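Local structure of RNA-directed RNA polymerase (Infectious pancreatic necrosis virus, 3ZED) at residues Trp427-Glu430 and Asp431-Arg435; Lys734-Val737 and Ser738-Arg741; Phe475-Leu478 and Asn479-Met483; Thr710-Thr714 and Ser715-Lys719. The protein is an RNA-directed RNA polymerase that copies viral RNA from ribonucleoside triphosphates and probably occurs both free and covalently attached to the genomic RNA. All blocks are in the same frame, centred on the assembly; numbering follows the deposited sequence.

In the fold
The centre of contact 3 is nearest the centre of the chain, about 8 Å away, at the start of helix 476-493 in the palm domain; the centres of contacts 1, 2 and 4 lie 28 to 32 Å out. Contact 2 is also buried, contact 1 partly buried and contact 4 at the surface. Shared elements tie them together: contact 2 begins helix 740-752, against which Pro434 of contact 1 rests, and contacts 3 and 4 both touch helix 194-204. Contact 3 relies on regular helical bonds and aromatic neighbours. Contacts 1 and 4 turn at a glycine with positive phi, while contact 2 gives one carbonyl oxygen two donors, contact 4 three, besides a weak one.

Contact 1: residues Trp427-Glu430 and Asp431-Arg435; sequences WTNE and DGSPR
Trp427 and Arg435 face each other at the open end of a tight hairpin-like loop that joins helix 412-426 to helix 438-452 in the palm domain, closed at its far end by a type I beta turn from Asn429 to Gly432. With Gly432 at a phi of 91° and Ser433 paired back to Asn429, the turn fits the type I plus G1 beta bulge arrangement.

Backbone bonds hold the two arms. Arg435 N donates to Trp427 O at 3.0 Å, and Asn429 N meets Ser433 O at 2.9 Å in an almost straight bond.

Side-chain bonds brace the tip. Asp431 OD1 takes Ser433 N from above the carboxylate plane, making an Asx turn, and takes Ser433 OG on its syn lone pair at 2.7 Å. Ser433 OG also receives Asn429 ND2, lying near the plane of that amide at 2.9 Å, so the hydroxyl links amide to carboxylate. Asn429 OD1 is bonded to a basic side chain of another protein chain.

Packing fills the open end. Arg435 CB lies in the plane of the indole at its edge, 3.9 Å from Trp427 CE3, while Trp427 NE1 bonds to Val335 O. Arg435 CG and CD pass the amide oxygen, CG 3.2 Å from Asn429 OD1, the two side chains crossing at about a right angle. The guanidinium plane runs nearly parallel to that of the amide (7°) without sharing it, and NE forms a salt bridge to Asp216. Pro434 leans on helix 740-752. One water joins the arms, accepting from Arg435 NH1 at 2.8 Å and donating to Thr428 O at 3.0 Å.

Contact 2: residues Lys734-Val737 and Ser738-Arg741; sequences KLRV and STLR
This is a local contact at a helix start: Arg736 and Val737 meet Thr739 and Leu740 where the loop after helix 724-732 winds through a short 3-10 turn into helix 740-752. The turn is buried, in the C-terminal domain of the polymerase.

Arg736 O is gripped twice by one residue. Thr739 OG1 donates to it at 2.6 Å, nearly along the C=O axis, and Thr739 N reaches it at 3.2 Å from above the carbonyl plane. The hydroxyl gets there because OG1 stands between the backbone N and the carbonyl carbon (chi1 73°), turned back over the start of the turn. It is bonded as well to Gln743 NE2, one turn into the helix. The next carbonyl, Val737 O, takes Leu740 N at 3.2 Å.

The Arg736 side chain crosses Thr739 at about a right angle, its CG 4.0 Å from Thr739 CG2 and nearer, 3.3 Å, to Ser738 OG. Its guanidinium is engaged elsewhere, NH1 on Asn776 O and NH2 in a salt bridge to Glu284. Val737 N is held by the carboxylate of Glu784, and both Val737 and Leu740 rest on Val287 of helix 283-293. Between Val737 and Leu740 themselves the apolar touch is light: Val737 CG1 comes 4.1 Å from Leu740 CD1, whereas Leu740 CG sits closer, 3.3 Å from Val737 O.

Contact 3: residues Phe475-Leu478 and Asn479-Met483; sequences FTFL and NNHLM
His481 N donates to Phe477 O at 2.8 Å, the shortest of four successive i to i+4 bonds that set up the N-terminal end of helix 476-493 in the palm domain of the polymerase. The next shortest runs from Asn479 N to the carbonyl of Phe475, the N-cap residue, at 2.9 Å and nearly straight.

Phe477 and His481 lie side by side and point the same way, since in both CG is anti to the backbone N (chi1 172° in Phe477). Their rings are tilted 27° from each other and slid so far apart that they barely overlap, with Phe477 CZ 3.5 Å from His481 ND1. The imidazole is held at both nitrogens: ND1 accepts from the backbone N of Ala387, and NE2 donates to Thr204 O, which fixes the rotation of the ring.

Asn479 turns back beside Phe475, its amide plane at 45° to the ring. Its OD1 comes to the edge of the phenyl ring, in the ring plane and 4.0 Å from Phe475 CD2, and this buried oxygen has no hydrogen-bond partner in the model. Its ND2, packed against Phe475 CB at 3.5 Å, is bonded to Gln469 OE1. Leu478 CD1 lies over one face of the same ring, toward the rim.

Around this turn, Phe475 packs on helix 412-426 and, with Leu478, on helix 326-340, while Leu482 leans on helix 194-204. Phe477 meets Tyr386, at the end of strand 382-386, edge to face, so the start of the helix is wedged between three helices and the four-stranded antiparallel sheet.

Contact 4: residues Thr710-Thr714 and Ser715-Lys719; sequences TTAIT and SGTYK
Ser715 follows the last turn of helix 706-714, opening the loop to helix 724-732 in the C-terminal domain, and reaches back to Ala712 at once. Its OG stands between its own backbone N and carbonyl carbon (chi1 88°) and donates to Ala712 O at 2.8 Å. Ser715 N bonds to Thr711 O at 3.3 Å, with a weak second bond to Ala712 O.

Gly716 is the first residue to leave helical angles, at a phi of 99°. Its N closes on Ile713 O at 2.8 Å, coming from above the carbonyl plane, and with Thr717 N on Ala712 O this makes the Schellman motif that ends the helix.

Thr717 holds Ala712 O with two groups, N at 3.1 Å and OG1 at 2.9 Å. Ser715 OG adds a third good donor, so that one carbonyl near the helix end is held by both hydroxyls and a backbone N-H. The Thr717 methyl, CG2, lies over the centre of the Tyr718 ring.

Tyr718 brings its ring back against Ala712 and Ile713. CE2 touches Ala712 CB at 3.6 Å, and Ile713 CG1 lies at the ring edge, 4.2 Å from Tyr718 CD2, the two side chains crossing at about a right angle.

Helix 194-204 lies against one part of the turn: Ile713 packs on its Leu200 and Gln196, Gln196 NE2 bonds to Thr717 O, and Lys199 makes a cation-pi contact with the Tyr718 ring. Thr710 and Thr714 touch Lys493 at the end of helix 476-493.

Contact 1: residues Trp427-Glu430 and Asp431-Arg435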
loop_
_atom_site.group_PDB
_atom_site.type_symbol
_atom_site.label_atom_id
_atom_site.label_comp_id
_atom_site.label_asym_id
_atom_site.label_seq_id
_atom_site.Cartn_x
_atom_site.Cartn_y
_atom_site.Cartn_z
ATOM N N TRP B 427 14.881 7.186 -11.960
ATOM C CA TRP B 427 15.121 8.584 -12.325
ATOM C C TRP B 427 16.524 8.786 -12.896
ATOM O O TRP B 427 17.304 9.619 -12.408
ATOM C CB TRP B 427 14.869 9.465 -11.091
ATOM C CG TRP B 427 13.412 9.477 -10.719
ATOM C CD1 TRP B 427 12.821 8.806 -9.691
ATOM C CD2 TRP B 427 12.353 10.113 -11.447
ATOM N NE1 TRP B 427 11.466 9.026 -9.701
ATOM C CE2 TRP B 427 11.149 9.819 -10.772
ATOM C CE3 TRP B 427 12.308 10.921 -12.603
ATOM C CZ2 TRP B 427 9.909 10.302 -11.211
ATOM C CZ3 TRP B 427 11.079 11.378 -13.051
ATOM C CH2 TRP B 427 9.899 11.088 -12.350
ATOM N N THR B 428 16.825 8.040 -13.968
ATOM C CA THR B 428 18.128 8.106 -14.631
ATOM C C THR B 428 17.956 8.104 -16.158
ATOM O O THR B 428 17.143 7.348 -16.681
ATOM C CB THR B 428 19.049 6.947 -14.139
ATOM O OG1 THR B 428 20.357 7.120 -14.676
ATOM C CG2 THR B 428 18.529 5.554 -14.527
ATOM N N ASN B 429 18.725 8.941 -16.865
ATOM C CA ASN B 429 18.714 8.969 -18.337
ATOM C C ASN B 429 19.582 7.818 -18.859
ATOM O O ASN B 429 20.346 7.229 -18.080
ATOM C CB ASN B 429 19.208 10.316 -18.860
ATOM C CG ASN B 429 18.277 11.469 -18.589
ATOM O OD1 ASN B 429 17.094 11.443 -18.962
ATOM N ND2 ASN B 429 18.801 12.535 -17.986
ATOM N N GLU B 430 19.469 7.489 -20.158
ATOM C CA GLU B 430 20.239 6.413 -20.788
ATOM C C GLU B 430 21.752 6.670 -20.709
ATOM O O GLU B 430 22.519 5.723 -20.568
ATOM C CB GLU B 430 19.812 6.234 -22.247
ATOM C CG GLU B 430 18.341 5.874 -22.392
ATOM C CD GLU B 430 17.834 5.810 -23.819
ATOM O OE1 GLU B 430 17.978 6.817 -24.550
ATOM O OE2 GLU B 430 17.289 4.751 -24.206
ATOM N N ASP B 431 22.181 7.939 -20.765
ATOM C CA ASP B 431 23.611 8.275 -20.670
ATOM C C ASP B 431 24.129 8.200 -19.206
ATOM O O ASP B 431 25.327 8.358 -18.974
ATOM C CB ASP B 431 23.908 9.667 -21.296
ATOM C CG ASP B 431 23.278 10.871 -20.602
ATOM O OD1 ASP B 431 22.522 10.672 -19.614
ATOM O OD2 ASP B 431 23.512 12.007 -21.058
ATOM N N GLY B 432 23.222 7.941 -18.254
ATOM C CA GLY B 432 23.524 7.829 -16.830
ATOM C C GLY B 432 23.406 9.123 -16.042
ATOM O O GLY B 432 23.714 9.142 -14.849
ATOM N N SER B 433 22.981 10.226 -16.704
ATOM C CA SER B 433 22.797 11.520 -16.039
ATOM C C SER B 433 21.479 11.496 -15.226
ATOM O O SER B 433 20.536 10.770 -15.595
ATOM C CB SER B 433 22.821 12.678 -17.038
ATOM O OG SER B 433 21.739 12.615 -17.948
ATOM N N PRO B 434 21.394 12.275 -14.123
ATOM C CA PRO B 434 20.188 12.215 -13.283
ATOM C C PRO B 434 18.962 12.945 -13.850
ATOM O O PRO B 434 19.087 14.023 -14.427
ATOM C CB PRO B 434 20.651 12.867 -11.981
ATOM C CG PRO B 434 21.714 13.814 -12.390
ATOM C CD PRO B 434 22.424 13.143 -13.518
ATOM N N ARG B 435 17.763 12.356 -13.627
ATOM C CA ARG B 435 16.468 12.926 -14.019
ATOM C C ARG B 435 15.889 13.649 -12.790
ATOM O O ARG B 435 14.720 13.490 -12.438
ATOM C CB ARG B 435 15.523 11.836 -14.569
ATOM C CG ARG B 435 15.889 11.361 -15.963
ATOM C CD ARG B 435 14.893 10.385 -16.547
ATOM N NE ARG B 435 13.599 11.020 -16.834
ATOM C CZ ARG B 435 12.560 10.397 -17.383
ATOM N NH1 ARG B 435 12.660 9.128 -17.757
ATOM N NH2 ARG B 435 11.411 11.037 -17.558
HETATM O O HOH W 1 14.844 7.655 -18.559
#

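Contact 2: residues Lys734-Val737 and Ser738-Arg741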
loop_
_atom_site.group_PDB
_atom_site.type_symbol
_atom_site.label_atom_id
_atom_site.label_comp_id
_atom_site.label_asym_id
_atom_site.label_seq_id
_atom_site.Cartn_x
_atom_site.Cartn_y
_atom_site.Cartn_z
ATOM N N LYS B 734 24.999 10.105 4.097
ATOM C CA LYS B 734 25.979 10.116 5.183
ATOM C C LYS B 734 26.387 11.523 5.639
ATOM O O LYS B 734 26.784 11.679 6.792
ATOM C CB LYS B 734 27.243 9.344 4.757
ATOM C CG LYS B 734 26.999 7.848 4.514
ATOM C CD LYS B 734 27.918 7.315 3.428
ATOM C CE LYS B 734 27.768 5.836 3.224
ATOM N NZ LYS B 734 28.648 5.355 2.129
ATOM N N LEU B 735 26.314 12.539 4.767
ATOM C CA LEU B 735 26.754 13.900 5.117
ATOM C C LEU B 735 25.671 14.740 5.807
ATOM O O LEU B 735 24.501 14.653 5.442
ATOM C CB LEU B 735 27.236 14.622 3.864
ATOM C CG LEU B 735 28.577 14.165 3.287
ATOM C CD1 LEU B 735 28.624 14.403 1.781
ATOM C CD2 LEU B 735 29.743 14.879 3.969
ATOM N N ARG B 736 26.076 15.592 6.771
ATOM C CA ARG B 736 25.163 16.466 7.528
ATOM C C ARG B 736 24.588 17.598 6.643
ATOM O O ARG B 736 25.146 17.916 5.584
ATOM C CB ARG B 736 25.835 17.033 8.800
ATOM C CG ARG B 736 27.035 17.933 8.545
ATOM C CD ARG B 736 27.773 18.290 9.815
ATOM N NE ARG B 736 27.041 19.226 10.669
ATOM C CZ ARG B 736 27.399 19.541 11.912
ATOM N NH1 ARG B 736 28.481 18.999 12.458
ATOM N NH2 ARG B 736 26.677 20.401 12.618
ATOM N N VAL B 737 23.468 18.200 7.109
ATOM C CA VAL B 737 22.668 19.226 6.425
ATOM C C VAL B 737 23.460 20.542 6.161
ATOM O O VAL B 737 23.176 21.203 5.161
ATOM C CB VAL B 737 21.326 19.430 7.197
ATOM C CG1 VAL B 737 20.735 20.814 7.028
ATOM C CG2 VAL B 737 20.307 18.370 6.786
ATOM N N SER B 738 24.476 20.881 6.990
ATOM C CA SER B 738 25.293 22.094 6.794
ATOM C C SER B 738 26.125 22.047 5.482
ATOM O O SER B 738 26.459 23.100 4.953
ATOM C CB SER B 738 26.221 22.325 7.984
ATOM O OG SER B 738 27.100 21.226 8.152
ATOM N N THR B 739 26.391 20.836 4.941
ATOM C CA THR B 739 27.162 20.577 3.710
ATOM C C THR B 739 26.293 20.521 2.441
ATOM O O THR B 739 26.815 20.188 1.376
ATOM C CB THR B 739 27.910 19.217 3.826
ATOM O OG1 THR B 739 26.980 18.116 3.724
ATOM C CG2 THR B 739 28.749 19.093 5.091
ATOM N N LEU B 740 24.982 20.813 2.538
ATOM C CA LEU B 740 24.055 20.653 1.405
ATOM C C LEU B 740 24.380 21.526 0.199
ATOM O O LEU B 740 24.186 21.062 -0.926
ATOM C CB LEU B 740 22.586 20.855 1.813
ATOM C CG LEU B 740 21.900 19.661 2.481
ATOM C CD1 LEU B 740 20.553 20.068 3.035
ATOM C CD2 LEU B 740 21.773 18.459 1.529
ATOM N N ARG B 741 24.888 22.752 0.417
ATOM C CA ARG B 741 25.248 23.667 -0.662
ATOM C C ARG B 741 26.442 23.114 -1.462
ATOM O O ARG B 741 26.435 23.178 -2.692
ATOM C CB ARG B 741 25.553 25.055 -0.087
ATOM C CG ARG B 741 25.663 26.163 -1.122
ATOM C CD ARG B 741 26.946 26.924 -0.947
ATOM N NE ARG B 741 26.832 27.993 0.050
ATOM C CZ ARG B 741 27.501 28.032 1.200
ATOM N NH1 ARG B 741 28.330 27.048 1.529
ATOM N NH2 ARG B 741 27.360 29.063 2.021
#

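Contact 3: residues Phe475-Leu478 and Asn479-Met483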
loop_
_atom_site.group_PDB
_atom_site.type_symbol
_atom_site.label_atom_id
_atom_site.label_comp_id
_atom_site.label_asym_id
_atom_site.label_seq_id
_atom_site.Cartn_x
_atom_site.Cartn_y
_atom_site.Cartn_z
ATOM N N PHE B 475 4.672 5.470 0.209
ATOM C CA PHE B 475 5.754 4.474 0.146
ATOM C C PHE B 475 5.478 3.213 0.986
ATOM O O PHE B 475 6.388 2.399 1.135
ATOM C CB PHE B 475 7.091 5.127 0.567
ATOM C CG PHE B 475 7.822 5.822 -0.579
ATOM C CD1 PHE B 475 7.197 6.816 -1.331
ATOM C CD2 PHE B 475 9.124 5.473 -0.906
ATOM C CE1 PHE B 475 7.857 7.431 -2.405
ATOM C CE2 PHE B 475 9.785 6.093 -1.969
ATOM C CZ PHE B 475 9.147 7.065 -2.712
ATOM N N THR B 476 4.233 3.011 1.482
ATOM C CA THR B 476 3.917 1.858 2.341
ATOM C C THR B 476 4.353 0.514 1.676
ATOM O O THR B 476 5.156 -0.227 2.269
ATOM C CB THR B 476 2.427 1.840 2.775
ATOM O OG1 THR B 476 2.133 3.037 3.513
ATOM C CG2 THR B 476 2.097 0.625 3.659
ATOM N N PHE B 477 3.841 0.228 0.467
ATOM C CA PHE B 477 4.164 -1.004 -0.283
ATOM C C PHE B 477 5.678 -1.146 -0.500
ATOM O O PHE B 477 6.236 -2.221 -0.241
ATOM C CB PHE B 477 3.440 -1.034 -1.663
ATOM C CG PHE B 477 3.889 -2.188 -2.548
ATOM C CD1 PHE B 477 5.030 -2.078 -3.344
ATOM C CD2 PHE B 477 3.181 -3.386 -2.572
ATOM C CE1 PHE B 477 5.492 -3.168 -4.093
ATOM C CE2 PHE B 477 3.637 -4.476 -3.330
ATOM C CZ PHE B 477 4.791 -4.362 -4.072
ATOM N N LEU B 478 6.318 -0.071 -1.034
ATOM C CA LEU B 478 7.742 -0.064 -1.389
ATOM C C LEU B 478 8.648 -0.335 -0.193
ATOM O O LEU B 478 9.538 -1.176 -0.286
ATOM C CB LEU B 478 8.144 1.272 -2.073
ATOM C CG LEU B 478 7.536 1.531 -3.452
ATOM C CD1 LEU B 478 7.804 2.941 -3.920
ATOM C CD2 LEU B 478 8.032 0.529 -4.471
ATOM N N ASN B 479 8.405 0.344 0.927
ATOM C CA ASN B 479 9.199 0.162 2.147
ATOM C C ASN B 479 8.993 -1.239 2.740
ATOM O O ASN B 479 9.955 -1.848 3.167
ATOM C CB ASN B 479 8.867 1.241 3.180
ATOM C CG ASN B 479 9.228 2.637 2.758
ATOM O OD1 ASN B 479 10.099 2.847 1.918
ATOM N ND2 ASN B 479 8.587 3.627 3.364
ATOM N N ASN B 480 7.761 -1.754 2.735
ATOM C CA ASN B 480 7.479 -3.109 3.226
ATOM C C ASN B 480 8.138 -4.154 2.324
ATOM O O ASN B 480 8.713 -5.120 2.825
ATOM C CB ASN B 480 5.967 -3.347 3.306
ATOM C CG ASN B 480 5.306 -2.771 4.542
ATOM O OD1 ASN B 480 5.954 -2.334 5.483
ATOM N ND2 ASN B 480 3.995 -2.745 4.557
ATOM N N HIS B 481 8.098 -3.934 0.981
ATOM C CA HIS B 481 8.713 -4.841 0.002
ATOM C C HIS B 481 10.239 -4.912 0.201
ATOM O O HIS B 481 10.821 -5.992 0.075
ATOM C CB HIS B 481 8.352 -4.399 -1.426
ATOM C CG HIS B 481 8.552 -5.464 -2.471
ATOM N ND1 HIS B 481 7.506 -6.283 -2.882
ATOM C CD2 HIS B 481 9.660 -5.777 -3.186
ATOM C CE1 HIS B 481 8.006 -7.050 -3.841
ATOM N NE2 HIS B 481 9.306 -6.802 -4.039
ATOM N N LEU B 482 10.876 -3.775 0.543
ATOM C CA LEU B 482 12.314 -3.732 0.817
ATOM C C LEU B 482 12.648 -4.555 2.097
ATOM O O LEU B 482 13.624 -5.318 2.110
ATOM C CB LEU B 482 12.799 -2.278 0.927
ATOM C CG LEU B 482 14.220 -2.000 1.492
ATOM C CD1 LEU B 482 15.281 -2.865 0.826
ATOM C CD2 LEU B 482 14.604 -0.596 1.190
ATOM N N MET B 483 11.839 -4.412 3.146
ATOM C CA MET B 483 12.034 -5.167 4.393
ATOM C C MET B 483 11.921 -6.674 4.148
ATOM O O MET B 483 12.779 -7.420 4.621
ATOM C CB MET B 483 11.087 -4.695 5.487
ATOM C CG MET B 483 11.439 -3.305 5.979
ATOM S SD MET B 483 10.530 -2.812 7.455
ATOM C CE MET B 483 8.889 -2.586 6.781
#

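Contact 4: residues Thr710-Thr714 and Ser715-Lys719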
loop_
_atom_site.group_PDB
_atom_site.type_symbol
_atom_site.label_atom_id
_atom_site.label_comp_id
_atom_site.label_asym_id
_atom_site.label_seq_id
_atom_site.Cartn_x
_atom_site.Cartn_y
_atom_site.Cartn_z
ATOM N N THR B 710 23.191 -12.478 -3.809
ATOM C CA THR B 710 23.391 -12.696 -2.366
ATOM C C THR B 710 24.810 -13.215 -2.075
ATOM O O THR B 710 25.439 -12.738 -1.129
ATOM C CB THR B 710 22.322 -13.639 -1.789
ATOM O OG1 THR B 710 21.036 -13.063 -2.001
ATOM C CG2 THR B 710 22.491 -13.867 -0.300
ATOM N N THR B 711 25.308 -14.166 -2.888
ATOM C CA THR B 711 26.648 -14.735 -2.705
ATOM C C THR B 711 27.722 -13.661 -2.967
ATOM O O THR B 711 28.744 -13.662 -2.285
ATOM C CB THR B 711 26.846 -15.988 -3.563
ATOM O OG1 THR B 711 26.594 -15.668 -4.933
ATOM C CG2 THR B 711 25.946 -17.143 -3.122
ATOM N N ALA B 712 27.461 -12.716 -3.899
ATOM C CA ALA B 712 28.383 -11.622 -4.196
ATOM C C ALA B 712 28.441 -10.644 -3.013
ATOM O O ALA B 712 29.536 -10.304 -2.572
ATOM C CB ALA B 712 27.967 -10.906 -5.473
ATOM N N ILE B 713 27.266 -10.264 -2.454
ATOM C CA ILE B 713 27.166 -9.342 -1.318
ATOM C C ILE B 713 27.890 -9.937 -0.098
ATOM O O ILE B 713 28.670 -9.226 0.547
ATOM C CB ILE B 713 25.683 -8.969 -1.028
ATOM C CG1 ILE B 713 25.136 -8.078 -2.169
ATOM C CG2 ILE B 713 25.541 -8.259 0.345
ATOM C CD1 ILE B 713 23.649 -7.956 -2.263
ATOM N N THR B 714 27.688 -11.245 0.171
ATOM C CA THR B 714 28.329 -11.992 1.261
ATOM C C THR B 714 29.849 -11.851 1.173
ATOM O O THR B 714 30.513 -11.673 2.197
ATOM C CB THR B 714 27.894 -13.476 1.220
ATOM O OG1 THR B 714 26.503 -13.541 1.481
ATOM C CG2 THR B 714 28.616 -14.345 2.252
ATOM N N SER B 715 30.384 -11.897 -0.056
ATOM C CA SER B 715 31.817 -11.781 -0.303
ATOM C C SER B 715 32.303 -10.312 -0.200
ATOM O O SER B 715 33.496 -10.097 -0.225
ATOM C CB SER B 715 32.175 -12.393 -1.656
ATOM O OG SER B 715 32.068 -11.471 -2.727
ATOM N N GLY B 716 31.389 -9.344 -0.066
ATOM C CA GLY B 716 31.724 -7.927 0.070
ATOM C C GLY B 716 31.626 -7.094 -1.196
ATOM O O GLY B 716 32.106 -5.961 -1.217
ATOM N N THR B 717 31.013 -7.640 -2.252
ATOM C CA THR B 717 30.826 -6.968 -3.547
ATOM C C THR B 717 29.665 -5.965 -3.483
ATOM O O THR B 717 28.746 -6.138 -2.674
ATOM C CB THR B 717 30.567 -8.010 -4.661
ATOM O OG1 THR B 717 31.411 -9.142 -4.447
ATOM C CG2 THR B 717 30.803 -7.460 -6.063
ATOM N N TYR B 718 29.716 -4.929 -4.362
ATOM C CA TYR B 718 28.717 -3.866 -4.564
ATOM C C TYR B 718 28.580 -2.930 -3.363
ATOM O O TYR B 718 27.537 -2.302 -3.204
ATOM C CB TYR B 718 27.322 -4.448 -4.932
ATOM C CG TYR B 718 27.350 -5.518 -5.997
ATOM C CD1 TYR B 718 27.914 -5.272 -7.248
ATOM C CD2 TYR B 718 26.803 -6.773 -5.764
ATOM C CE1 TYR B 718 27.947 -6.255 -8.233
ATOM C CE2 TYR B 718 26.804 -7.758 -6.752
ATOM C CZ TYR B 718 27.377 -7.494 -7.988
ATOM O OH TYR B 718 27.403 -8.458 -8.970
ATOM N N LYS B 719 29.626 -2.797 -2.544
ATOM C CA LYS B 719 29.616 -1.877 -1.399
ATOM C C LYS B 719 29.356 -0.450 -1.886
ATOM O O LYS B 719 28.462 0.232 -1.374
ATOM C CB LYS B 719 30.929 -1.969 -0.599
ATOM C CG LYS B 719 30.876 -3.093 0.424
ATOM C CD LYS B 719 32.178 -3.264 1.184
ATOM C CE LYS B 719 32.072 -4.389 2.185
ATOM N NZ LYS B 719 33.407 -4.789 2.704
#